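Local coordinates for protein phosphatidylinositol phosphate phosphatase (Schizosaccharomyces pombe, PDB 1I9Z) that removes the 5-phosphate from soluble and membrane-lipid inositol phosphates with magnesium as cofactor, through its catalytic 5-phosphatase domain, and controls phosphoinositide levels in membrane trafficking and signalling, at residues A30-N35 against V299-S304; D207-I212 against A280-I285; P248-L253 against L286-L291. All blocks are in the same frame, centred on the assembly; numbering follows the deposited sequence.

Interaction 1: residues A30-N35 against V299-S304; sequences ASYNLN and VPLYYS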
loop_
_atom_site.group_PDB
_atom_site.type_symbol
_atom_site.label_atom_id
_atom_site.label_comp_id
_atom_site.label_asym_id
_atom_site.label_seq_id
_atom_site.Cartn_x
_atom_site.Cartn_y
_atom_site.Cartn_z
ATOM N N ALA A 30 2.393 -6.646 -0.099
ATOM C CA ALA A 30 1.879 -7.851 -0.704
ATOM C C ALA A 30 0.359 -7.893 -0.697
ATOM O O ALA A 30 -0.264 -7.619 0.318
ATOM C CB ALA A 30 2.432 -9.114 0.116
ATOM N N SER A 31 -0.206 -8.344 -1.817
ATOM C CA SER A 31 -1.648 -8.420 -2.002
ATOM C C SER A 31 -2.095 -9.765 -2.598
ATOM O O SER A 31 -1.459 -10.297 -3.553
ATOM C CB SER A 31 -2.123 -7.257 -2.918
ATOM O OG SER A 31 -3.517 -7.148 -2.803
ATOM N N TYR A 32 -3.209 -10.298 -2.085
ATOM C CA TYR A 32 -3.727 -11.561 -2.580
ATOM C C TYR A 32 -5.227 -11.727 -2.429
ATOM O O TYR A 32 -5.738 -11.684 -1.307
ATOM C CB TYR A 32 -3.000 -12.708 -1.839
ATOM C CG TYR A 32 -3.019 -14.097 -2.478
ATOM C CD1 TYR A 32 -3.633 -14.371 -3.709
ATOM C CD2 TYR A 32 -2.326 -15.156 -1.847
ATOM C CE1 TYR A 32 -3.564 -15.696 -4.285
ATOM C CE2 TYR A 32 -2.259 -16.415 -2.402
ATOM C CZ TYR A 32 -2.878 -16.681 -3.605
ATOM O OH TYR A 32 -2.851 -17.978 -4.130
ATOM N N ASN A 33 -5.960 -11.813 -3.543
ATOM C CA ASN A 33 -7.387 -12.121 -3.493
ATOM C C ASN A 33 -7.370 -13.670 -3.465
ATOM O O ASN A 33 -7.033 -14.341 -4.453
ATOM C CB ASN A 33 -8.148 -11.704 -4.781
ATOM C CG ASN A 33 -9.577 -12.084 -4.701
ATOM O OD1 ASN A 33 -9.897 -13.220 -4.321
ATOM N ND2 ASN A 33 -10.495 -11.165 -5.087
ATOM N N LEU A 34 -7.739 -14.205 -2.305
ATOM C CA LEU A 34 -7.722 -15.661 -2.005
ATOM C C LEU A 34 -8.807 -16.543 -2.537
ATOM O O LEU A 34 -8.661 -17.783 -2.508
ATOM C CB LEU A 34 -7.790 -15.808 -0.469
ATOM C CG LEU A 34 -6.649 -15.083 0.202
ATOM C CD1 LEU A 34 -7.063 -14.978 1.734
ATOM C CD2 LEU A 34 -5.320 -15.894 0.077
ATOM N N ASN A 35 -9.923 -15.944 -2.984
ATOM C CA ASN A 35 -11.048 -16.738 -3.439
ATOM C C ASN A 35 -11.481 -17.731 -2.325
ATOM O O ASN A 35 -11.919 -18.876 -2.631
ATOM C CB ASN A 35 -10.699 -17.501 -4.712
ATOM C CG ASN A 35 -11.911 -18.059 -5.412
ATOM O OD1 ASN A 35 -12.994 -17.456 -5.447
ATOM N ND2 ASN A 35 -11.738 -19.272 -5.971
ATOM N N VAL A 299 3.286 -13.381 -8.679
ATOM C CA VAL A 299 4.049 -14.568 -8.304
ATOM C C VAL A 299 3.230 -15.785 -8.612
ATOM O O VAL A 299 2.037 -15.801 -8.460
ATOM C CB VAL A 299 4.356 -14.498 -6.762
ATOM C CG1 VAL A 299 4.838 -15.854 -6.242
ATOM C CG2 VAL A 299 5.399 -13.363 -6.532
ATOM N N PRO A 300 3.890 -16.861 -9.014
ATOM C CA PRO A 300 3.147 -18.071 -9.347
ATOM C C PRO A 300 2.663 -18.915 -8.155
ATOM O O PRO A 300 3.311 -19.914 -7.789
ATOM C CB PRO A 300 4.127 -18.856 -10.269
ATOM C CG PRO A 300 5.344 -17.962 -10.430
ATOM C CD PRO A 300 5.334 -17.012 -9.255
ATOM N N LEU A 301 1.580 -18.493 -7.498
ATOM C CA LEU A 301 0.898 -19.322 -6.469
ATOM C C LEU A 301 -0.441 -19.655 -7.118
ATOM O O LEU A 301 -1.051 -18.788 -7.769
ATOM C CB LEU A 301 0.635 -18.615 -5.151
ATOM C CG LEU A 301 1.838 -18.387 -4.235
ATOM C CD1 LEU A 301 1.311 -17.962 -2.860
ATOM C CD2 LEU A 301 2.660 -19.736 -4.107
ATOM N N TYR A 302 -0.938 -20.873 -6.901
ATOM C CA TYR A 302 -2.094 -21.371 -7.638
ATOM C C TYR A 302 -3.323 -21.734 -6.807
ATOM O O TYR A 302 -4.237 -22.432 -7.309
ATOM C CB TYR A 302 -1.594 -22.645 -8.409
ATOM C CG TYR A 302 -0.540 -22.354 -9.477
ATOM C CD1 TYR A 302 0.835 -22.247 -9.155
ATOM C CD2 TYR A 302 -0.933 -22.204 -10.798
ATOM C CE1 TYR A 302 1.822 -21.991 -10.182
ATOM C CE2 TYR A 302 -0.013 -21.939 -11.823
ATOM C CZ TYR A 302 1.372 -21.837 -11.490
ATOM O OH TYR A 302 2.291 -21.604 -12.473
ATOM N N TYR A 303 -3.367 -21.243 -5.559
ATOM C CA TYR A 303 -4.464 -21.602 -4.678
ATOM C C TYR A 303 -5.761 -20.925 -5.003
ATOM O O TYR A 303 -6.811 -21.371 -4.555
ATOM C CB TYR A 303 -4.134 -21.237 -3.224
ATOM C CG TYR A 303 -2.777 -21.705 -2.803
ATOM C CD1 TYR A 303 -1.906 -20.865 -2.127
ATOM C CD2 TYR A 303 -2.362 -23.030 -3.066
ATOM C CE1 TYR A 303 -0.605 -21.310 -1.725
ATOM C CE2 TYR A 303 -1.116 -23.477 -2.639
ATOM C CZ TYR A 303 -0.243 -22.621 -1.979
ATOM O OH TYR A 303 1.023 -23.056 -1.545
ATOM N N SER A 304 -5.667 -19.846 -5.774
ATOM C CA SER A 304 -6.833 -19.000 -6.064
ATOM C C SER A 304 -7.026 -18.786 -7.575
ATOM O O SER A 304 -6.218 -19.283 -8.381
ATOM C CB SER A 304 -6.591 -17.621 -5.356
ATOM O OG SER A 304 -7.615 -16.663 -5.704
HETATM O O HOH W 1 -3.422 -18.149 -6.716
HETATM O O HOH W 2 -9.538 -21.037 -4.718
#
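Tyr32 reaches from the end of strand 20-33 to the loop 299-304. At CB its chain turns to put CG anti to the backbone N (chi1 -160°), which sends the ring toward the loop. Over one ring face, displaced toward the rim, sits CD2 of Leu34, 3.6 Å above the plane. Farther out the ring is flanked by loop side chains: CE1 meets CB of Ser304 at 3.7 Å, while CE2 meets CD1 of Leu301 at 3.9 Å. At the tip, OH lies 3.6 Å from CB of Tyr303, whose ring carbon CD1 faces the edge of the Tyr32 ring near its plane. The hydroxyl is also hydrogen-bonded to a water at 2.7 Å, in the plane of the ring. That water can donate to Leu301 O and accepts from Ser304 N, so one molecule joins the phenol to two points of the loop backbone. The fold here is of the DNase I-like class: strand 20-33 runs through the interior of the six-strand sheet, and the loop connects its strands 292-298 and 309-320. Where the strand gives way to a turn, Ser304 OG, anti to its own backbone N, donates to Asn33 O at 2.7 Å along a lone pair in the carbonyl plane. The same OG is also hydrogen-bonded to His306 N. Asn33 OD1 accepts from Asn35 N at 3.0 Å, closing an Asx turn, and its ND2 is held by Asp207 and Glu64. The turn brings Asn35 CB against Ser304 OG, and a second water accepts from Asn35 ND2 and donates to Tyr303 O. The Asn35 side chain comes within about 3 Å, nearest atoms, of the bound calcium ion.

Interaction 2: residues D207-I212 against A280-I285; sequences DFNYRI and AWTDRI. With 2IP (D-myo-inositol-1,4-bisphosphate), chain C.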
loop_
_atom_site.group_PDB
_atom_site.type_symbol
_atom_site.label_atom_id
_atom_site.label_comp_id
_atom_site.label_asym_id
_atom_site.label_seq_id
_atom_site.Cartn_x
_atom_site.Cartn_y
_atom_site.Cartn_z
ATOM N N ASP A 207 -7.496 -5.588 -4.783
ATOM C CA ASP A 207 -8.238 -6.048 -5.958
ATOM C C ASP A 207 -9.165 -4.878 -6.272
ATOM O O ASP A 207 -10.317 -4.801 -5.806
ATOM C CB ASP A 207 -9.062 -7.297 -5.615
ATOM C CG ASP A 207 -9.825 -7.836 -6.829
ATOM O OD1 ASP A 207 -9.898 -7.100 -7.861
ATOM O OD2 ASP A 207 -10.362 -8.972 -6.738
ATOM N N PHE A 208 -8.639 -3.965 -7.088
ATOM C CA PHE A 208 -9.437 -2.794 -7.472
ATOM C C PHE A 208 -10.469 -3.177 -8.525
ATOM O O PHE A 208 -11.375 -2.407 -8.830
ATOM C CB PHE A 208 -8.535 -1.628 -7.973
ATOM C CG PHE A 208 -7.587 -1.081 -6.951
ATOM C CD1 PHE A 208 -7.792 -1.283 -5.571
ATOM C CD2 PHE A 208 -6.513 -0.250 -7.356
ATOM C CE1 PHE A 208 -6.982 -0.661 -4.636
ATOM C CE2 PHE A 208 -5.705 0.363 -6.438
ATOM C CZ PHE A 208 -5.934 0.170 -5.063
ATOM N N ASN A 209 -10.302 -4.361 -9.139
ATOM C CA ASN A 209 -11.279 -4.892 -10.068
ATOM C C ASN A 209 -11.401 -4.248 -11.426
ATOM O O ASN A 209 -12.290 -4.611 -12.180
ATOM C CB ASN A 209 -12.696 -5.001 -9.431
ATOM C CG ASN A 209 -13.127 -6.486 -9.134
ATOM O OD1 ASN A 209 -12.894 -7.379 -9.936
ATOM N ND2 ASN A 209 -13.726 -6.729 -7.938
ATOM N N TYR A 210 -10.489 -3.327 -11.743
ATOM C CA TYR A 210 -10.512 -2.702 -13.060
ATOM C C TYR A 210 -10.103 -3.724 -14.091
ATOM O O TYR A 210 -9.201 -4.589 -13.842
ATOM C CB TYR A 210 -9.612 -1.497 -13.103
ATOM C CG TYR A 210 -10.194 -0.294 -12.351
ATOM C CD1 TYR A 210 -9.885 -0.067 -11.006
ATOM C CD2 TYR A 210 -11.012 0.635 -13.011
ATOM C CE1 TYR A 210 -10.358 1.056 -10.325
ATOM C CE2 TYR A 210 -11.514 1.745 -12.327
ATOM C CZ TYR A 210 -11.160 1.937 -10.967
ATOM O OH TYR A 210 -11.630 3.031 -10.317
ATOM N N ARG A 211 -10.709 -3.603 -15.275
ATOM C CA ARG A 211 -10.571 -4.645 -16.328
ATOM C C ARG A 211 -9.926 -4.155 -17.634
ATOM O O ARG A 211 -9.618 -2.946 -17.801
ATOM C CB ARG A 211 -11.964 -5.216 -16.661
ATOM C CG ARG A 211 -12.798 -5.698 -15.434
ATOM C CD ARG A 211 -12.053 -6.773 -14.622
ATOM N NE ARG A 211 -12.812 -7.116 -13.412
ATOM C CZ ARG A 211 -13.766 -8.053 -13.370
ATOM N NH1 ARG A 211 -14.064 -8.744 -14.475
ATOM N NH2 ARG A 211 -14.468 -8.246 -12.234
ATOM N N ILE A 212 -9.616 -5.125 -18.520
ATOM C CA ILE A 212 -9.061 -4.746 -19.849
ATOM C C ILE A 212 -10.306 -4.741 -20.748
ATOM O O ILE A 212 -11.008 -5.764 -20.886
ATOM C CB ILE A 212 -8.046 -5.803 -20.327
ATOM C CG1 ILE A 212 -6.818 -5.773 -19.387
ATOM C CG2 ILE A 212 -7.624 -5.531 -21.787
ATOM C CD1 ILE A 212 -5.927 -6.973 -19.678
ATOM N N ALA A 280 -7.671 -9.844 -16.719
ATOM C CA ALA A 280 -7.490 -8.444 -16.327
ATOM C C ALA A 280 -6.422 -8.264 -15.260
ATOM O O ALA A 280 -6.103 -9.203 -14.566
ATOM C CB ALA A 280 -8.860 -7.901 -15.782
ATOM N N TRP A 281 -5.866 -7.056 -15.173
ATOM C CA TRP A 281 -4.963 -6.694 -14.107
ATOM C C TRP A 281 -5.876 -6.135 -12.969
ATOM O O TRP A 281 -5.930 -4.908 -12.698
ATOM C CB TRP A 281 -3.957 -5.607 -14.548
ATOM C CG TRP A 281 -2.877 -6.206 -15.405
ATOM C CD1 TRP A 281 -1.837 -7.046 -15.010
ATOM C CD2 TRP A 281 -2.666 -5.920 -16.785
ATOM N NE1 TRP A 281 -0.974 -7.268 -16.094
ATOM C CE2 TRP A 281 -1.461 -6.582 -17.177
ATOM C CE3 TRP A 281 -3.372 -5.146 -17.737
ATOM C CZ2 TRP A 281 -0.941 -6.478 -18.488
ATOM C CZ3 TRP A 281 -2.830 -5.056 -19.051
ATOM C CH2 TRP A 281 -1.656 -5.700 -19.387
ATOM N N THR A 282 -6.582 -7.057 -12.291
ATOM C CA THR A 282 -7.492 -6.641 -11.199
ATOM C C THR A 282 -6.714 -6.218 -9.948
ATOM O O THR A 282 -7.183 -5.388 -9.184
ATOM C CB THR A 282 -8.416 -7.812 -10.747
ATOM O OG1 THR A 282 -7.668 -9.032 -10.622
ATOM C CG2 THR A 282 -9.491 -8.037 -11.740
ATOM N N ASP A 283 -5.520 -6.800 -9.754
ATOM C CA ASP A 283 -4.703 -6.591 -8.509
ATOM C C ASP A 283 -3.617 -5.564 -8.727
ATOM O O ASP A 283 -2.789 -5.748 -9.595
ATOM C CB ASP A 283 -4.111 -7.958 -8.132
ATOM C CG ASP A 283 -5.236 -8.987 -8.038
ATOM O OD1 ASP A 283 -5.973 -8.938 -7.020
ATOM O OD2 ASP A 283 -5.487 -9.766 -9.019
ATOM N N ARG A 284 -3.636 -4.504 -7.928
ATOM C CA ARG A 284 -2.706 -3.367 -8.191
ATOM C C ARG A 284 -2.156 -2.787 -6.930
ATOM O O ARG A 284 -2.767 -2.905 -5.839
ATOM C CB ARG A 284 -3.502 -2.278 -8.954
ATOM C CG ARG A 284 -4.333 -2.845 -10.146
ATOM C CD ARG A 284 -3.460 -3.186 -11.352
ATOM N NE ARG A 284 -3.118 -2.046 -12.229
ATOM C CZ ARG A 284 -3.864 -1.686 -13.289
ATOM N NH1 ARG A 284 -3.475 -0.654 -14.031
ATOM N NH2 ARG A 284 -4.992 -2.339 -13.620
ATOM N N ILE A 285 -0.988 -2.167 -7.043
ATOM C CA ILE A 285 -0.391 -1.464 -5.887
ATOM C C ILE A 285 -0.003 -0.094 -6.413
ATOM O O ILE A 285 0.727 -0.019 -7.390
ATOM C CB ILE A 285 0.830 -2.219 -5.348
ATOM C CG1 ILE A 285 0.371 -3.583 -4.820
ATOM C CG2 ILE A 285 1.534 -1.477 -4.194
ATOM C CD1 ILE A 285 1.649 -4.574 -4.636
HETATM C C1 2IP C . -19.176 -10.125 -13.427
HETATM C C2 2IP C . -19.610 -10.801 -12.100
HETATM C C3 2IP C . -18.775 -12.091 -11.802
HETATM C C4 2IP C . -17.241 -11.858 -11.817
HETATM C C5 2IP C . -16.875 -11.314 -13.216
HETATM C C6 2IP C . -17.610 -9.980 -13.543
HETATM O O1 2IP C . -19.925 -9.851 -14.580
HETATM O O2 2IP C . -19.447 -9.953 -10.996
HETATM O O3 2IP C . -19.093 -12.596 -10.539
HETATM O O4 2IP C . -16.563 -13.131 -11.560
HETATM O O5 2IP C . -15.470 -11.080 -13.306
HETATM O O6 2IP C . -17.147 -9.706 -14.859
HETATM P P4 2IP C . -15.698 -13.426 -10.279
HETATM O O41 2IP C . -14.657 -12.252 -10.164
HETATM O O42 2IP C . -15.013 -14.709 -10.425
HETATM O O43 2IP C . -16.758 -13.446 -9.163
HETATM P P1 2IP C . -20.479 -8.587 -15.176
HETATM O O11 2IP C . -21.952 -8.952 -15.430
HETATM O O12 2IP C . -20.412 -7.294 -14.400
HETATM O O13 2IP C . -19.810 -8.496 -16.552
HETATM O O HOH W 3 -7.626 -3.204 -10.926
HETATM O O HOH W 4 -7.237 -4.687 -15.885
#
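Asp207 and Asp283 face each other as an antiparallel non-hydrogen-bonded pair, beyond which the loop 207-212 swings along the segment leading into strand 283-288. The Thr282 carbonyl collects this turn: Asn209 N donates to Thr282 O at 3.3 Å on a lone pair, Phe208 N adds a weak bond, and a water donates to the same oxygen while accepting from Tyr210 N. Arg211 is bent at chi2 (-57°), so that its CD lies 3.6 Å from Ala280 CB and the side chain runs alongside Thr282, NE near CG2. Two nitrogens then grip Asn209 side-on, NE to its O at 2.8 Å and NH2 to its OD1 at 2.9 Å, both from above the carbonyl planes. This fixes the guanidinium's rotation and presents NH1 to the inositol bisphosphate, where it donates to O5 at 3.0 Å and to O6 at 3.3 Å. Asn209 is thus a second-shell anchor of the pocket, itself tied through ND2 to Leu167 O. Nearby, Asp207 OD2 and Asp283 OD1 stand 4.4 Å apart, a closeness of like charges that may raise the affinity of one carboxylate for a proton; Asn33 binds Asp207 OD2, while Thr282, Thr260 and His306 bind the other oxygen of Asp283, OD2. Helix 236-242 packs on Phe208 and Tyr210, strand 158-166 lies against Asp207 and Asn209, and strand 309-320 touches Asp283.

Interaction 3: residues P248-L253 against L286-L291; sequences PFFSEL and LYRGEL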
loop_
_atom_site.group_PDB
_atom_site.type_symbol
_atom_site.label_atom_id
_atom_site.label_comp_id
_atom_site.label_asym_id
_atom_site.label_seq_id
_atom_site.Cartn_x
_atom_site.Cartn_y
_atom_site.Cartn_z
ATOM N N PRO A 248 -5.727 10.419 -7.748
ATOM C CA PRO A 248 -4.863 11.511 -8.214
ATOM C C PRO A 248 -3.570 11.545 -7.381
ATOM O O PRO A 248 -3.527 11.269 -6.159
ATOM C CB PRO A 248 -5.735 12.786 -8.009
ATOM C CG PRO A 248 -6.687 12.402 -6.849
ATOM C CD PRO A 248 -7.015 10.889 -7.201
ATOM N N PHE A 249 -2.496 11.899 -8.041
ATOM C CA PHE A 249 -1.188 11.962 -7.450
ATOM C C PHE A 249 -0.620 10.607 -7.042
ATOM O O PHE A 249 0.411 10.566 -6.401
ATOM C CB PHE A 249 -1.146 12.957 -6.275
ATOM C CG PHE A 249 -1.578 14.362 -6.662
ATOM C CD1 PHE A 249 -2.825 14.848 -6.280
ATOM C CD2 PHE A 249 -0.756 15.164 -7.465
ATOM C CE1 PHE A 249 -3.256 16.107 -6.696
ATOM C CE2 PHE A 249 -1.189 16.440 -7.885
ATOM C CZ PHE A 249 -2.435 16.897 -7.500
ATOM N N PHE A 250 -1.309 9.502 -7.373
ATOM C CA PHE A 250 -0.744 8.188 -7.130
ATOM C C PHE A 250 -0.016 7.707 -8.387
ATOM O O PHE A 250 -0.430 8.003 -9.518
ATOM C CB PHE A 250 -1.811 7.116 -6.839
ATOM C CG PHE A 250 -2.309 7.142 -5.428
ATOM C CD1 PHE A 250 -3.292 8.089 -5.058
ATOM C CD2 PHE A 250 -1.750 6.260 -4.465
ATOM C CE1 PHE A 250 -3.732 8.164 -3.724
ATOM C CE2 PHE A 250 -2.179 6.299 -3.116
ATOM C CZ PHE A 250 -3.160 7.238 -2.747
ATOM N N SER A 251 1.042 6.942 -8.190
ATOM C CA SER A 251 1.786 6.392 -9.301
ATOM C C SER A 251 1.743 4.886 -9.248
ATOM O O SER A 251 1.473 4.315 -8.182
ATOM C CB SER A 251 3.261 6.843 -9.247
ATOM O OG SER A 251 3.326 8.279 -9.417
ATOM N N GLU A 252 1.955 4.265 -10.415
ATOM C CA GLU A 252 2.046 2.815 -10.505
ATOM C C GLU A 252 3.287 2.546 -11.322
ATOM O O GLU A 252 3.544 3.295 -12.300
ATOM C CB GLU A 252 0.831 2.215 -11.222
ATOM C CG GLU A 252 0.844 0.683 -11.213
ATOM C CD GLU A 252 -0.343 0.081 -11.913
ATOM O OE1 GLU A 252 -0.821 0.646 -12.940
ATOM O OE2 GLU A 252 -0.786 -1.006 -11.489
ATOM N N LEU A 253 4.095 1.563 -10.913
ATOM C CA LEU A 253 5.240 1.200 -11.727
ATOM C C LEU A 253 4.658 0.536 -12.963
ATOM O O LEU A 253 3.530 0.066 -12.966
ATOM C CB LEU A 253 6.122 0.152 -11.016
ATOM C CG LEU A 253 7.508 0.588 -10.567
ATOM C CD1 LEU A 253 7.510 2.026 -10.264
ATOM C CD2 LEU A 253 8.068 -0.321 -9.471
ATOM N N LEU A 286 -0.522 0.955 -5.776
ATOM C CA LEU A 286 -0.278 2.360 -6.157
ATOM C C LEU A 286 0.316 3.111 -4.955
ATOM O O LEU A 286 0.005 2.744 -3.802
ATOM C CB LEU A 286 -1.603 3.063 -6.505
ATOM C CG LEU A 286 -2.448 2.306 -7.543
ATOM C CD1 LEU A 286 -3.765 3.116 -7.677
ATOM C CD2 LEU A 286 -1.718 2.146 -8.907
ATOM N N TYR A 287 1.147 4.154 -5.186
ATOM C CA TYR A 287 1.723 4.841 -4.034
ATOM C C TYR A 287 1.691 6.333 -4.270
ATOM O O TYR A 287 1.658 6.819 -5.439
ATOM C CB TYR A 287 3.175 4.384 -3.758
ATOM C CG TYR A 287 4.175 4.801 -4.854
ATOM C CD1 TYR A 287 4.894 5.999 -4.755
ATOM C CD2 TYR A 287 4.374 4.010 -5.966
ATOM C CE1 TYR A 287 5.795 6.395 -5.770
ATOM C CE2 TYR A 287 5.261 4.385 -6.991
ATOM C CZ TYR A 287 5.964 5.598 -6.865
ATOM O OH TYR A 287 6.813 5.987 -7.878
ATOM N N ARG A 288 1.682 7.051 -3.169
ATOM C CA ARG A 288 1.617 8.487 -3.266
ATOM C C ARG A 288 2.652 9.014 -2.288
ATOM O O ARG A 288 2.763 8.516 -1.151
ATOM C CB ARG A 288 0.224 8.975 -2.929
ATOM C CG ARG A 288 0.143 10.461 -3.123
ATOM C CD ARG A 288 -0.870 11.161 -2.287
ATOM N NE ARG A 288 -2.079 11.455 -3.024
ATOM C CZ ARG A 288 -2.831 12.555 -2.882
ATOM N NH1 ARG A 288 -2.504 13.525 -2.020
ATOM N NH2 ARG A 288 -3.950 12.658 -3.584
ATOM N N GLY A 289 3.437 9.997 -2.728
ATOM C CA GLY A 289 4.488 10.520 -1.872
ATOM C C GLY A 289 5.826 10.032 -2.384
ATOM O O GLY A 289 5.887 9.155 -3.302
ATOM N N GLU A 290 6.900 10.534 -1.772
ATOM C CA GLU A 290 8.255 10.226 -2.219
ATOM C C GLU A 290 8.918 8.908 -1.880
ATOM O O GLU A 290 10.092 8.877 -1.558
ATOM C CB GLU A 290 9.230 11.387 -1.863
ATOM C CG GLU A 290 8.802 12.774 -2.371
ATOM C CD GLU A 290 8.298 12.798 -3.833
ATOM O OE1 GLU A 290 8.976 12.252 -4.752
ATOM O OE2 GLU A 290 7.210 13.395 -4.070
ATOM N N LEU A 291 8.188 7.805 -2.034
ATOM C CA LEU A 291 8.768 6.494 -1.825
ATOM C C LEU A 291 9.673 6.218 -3.008
ATOM O O LEU A 291 9.454 6.781 -4.074
ATOM C CB LEU A 291 7.667 5.407 -1.819
ATOM C CG LEU A 291 6.818 5.397 -0.559
ATOM C CD1 LEU A 291 5.661 4.349 -0.683
ATOM C CD2 LEU A 291 7.769 5.049 0.619
HETATM O O HOH W 5 3.189 11.083 -5.282
#
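Two backbone bonds clasp Ser251 to Tyr287: Ser251 N donates to Tyr287 O at 2.8 Å, and Tyr287 N returns a bond to Ser251 O at 3.0 Å. Both donors lie in the carbonyl plane, and the first bond is nearly straight, with an N-H...O angle of 164°. They form a single antiparallel hydrogen-bonded bridge, by which an otherwise irregular loop is fastened to strand 283-288, an outermost strand of the five-strand sheet in this DNase I-like domain. A third bond comes from a side chain. Arg288 starts with CG anti to the backbone N (chi1 -176°), bends at chi3, and carries NH2 to Pro248 O, at 3.0 Å and from above the carbonyl plane. On its way the chain passes along Phe249, whose CB sits over one face of the guanidinium while the phenyl ring stands steeply to it, the planes 78° apart. Nearer the backbone, Arg288 CB is centred over one face of the Phe250 ring, 3.6 Å from the centroid, in a CH-pi contact; the arginine and the ring cross at about a right angle. The rim of that ring at CD2 meets Leu286 CB at 3.8 Å, and the ring continues onto Val202 and Trp204 of the adjoining strand 201-205. Ser251 CB lies over a face of the Tyr287 ring in a second, longer CH-pi contact. The crowded first torsion of Tyr287, with CG between the backbone N and carbonyl carbon, brings the ring back beneath the serine. Farther along, extended Glu252 sends its carboxylate to Tyr296. A water donates to Phe249 O and accepts from Gly289 N, linking the two segments. At the opposite end of the contact, Leu286 CD2 reaches Glu252 CB at 3.4 Å.

From the N terminus, residues 30-35 open the widest loop, which interaction 1 closes only when the chain arrives at 299-304; the other two contacts nest within it. Interaction 2 opens at 207-212 and interaction 3 at 248-253, but 280-285 answers the former before 286-291 answers the latter, so these two cross. Their second segments are consecutive and share strand 283-288. Phe208 CE2 packs on Leu286 CD1, and a salt bridge between Arg284 and Glu252 couples the pair. Interaction 1 belongs to the six-strand sheet and the others to the five-strand sheet; Asn33 and Asp207 join the sheets near the ligand end, whereas interaction 3 stays clear of interaction 1.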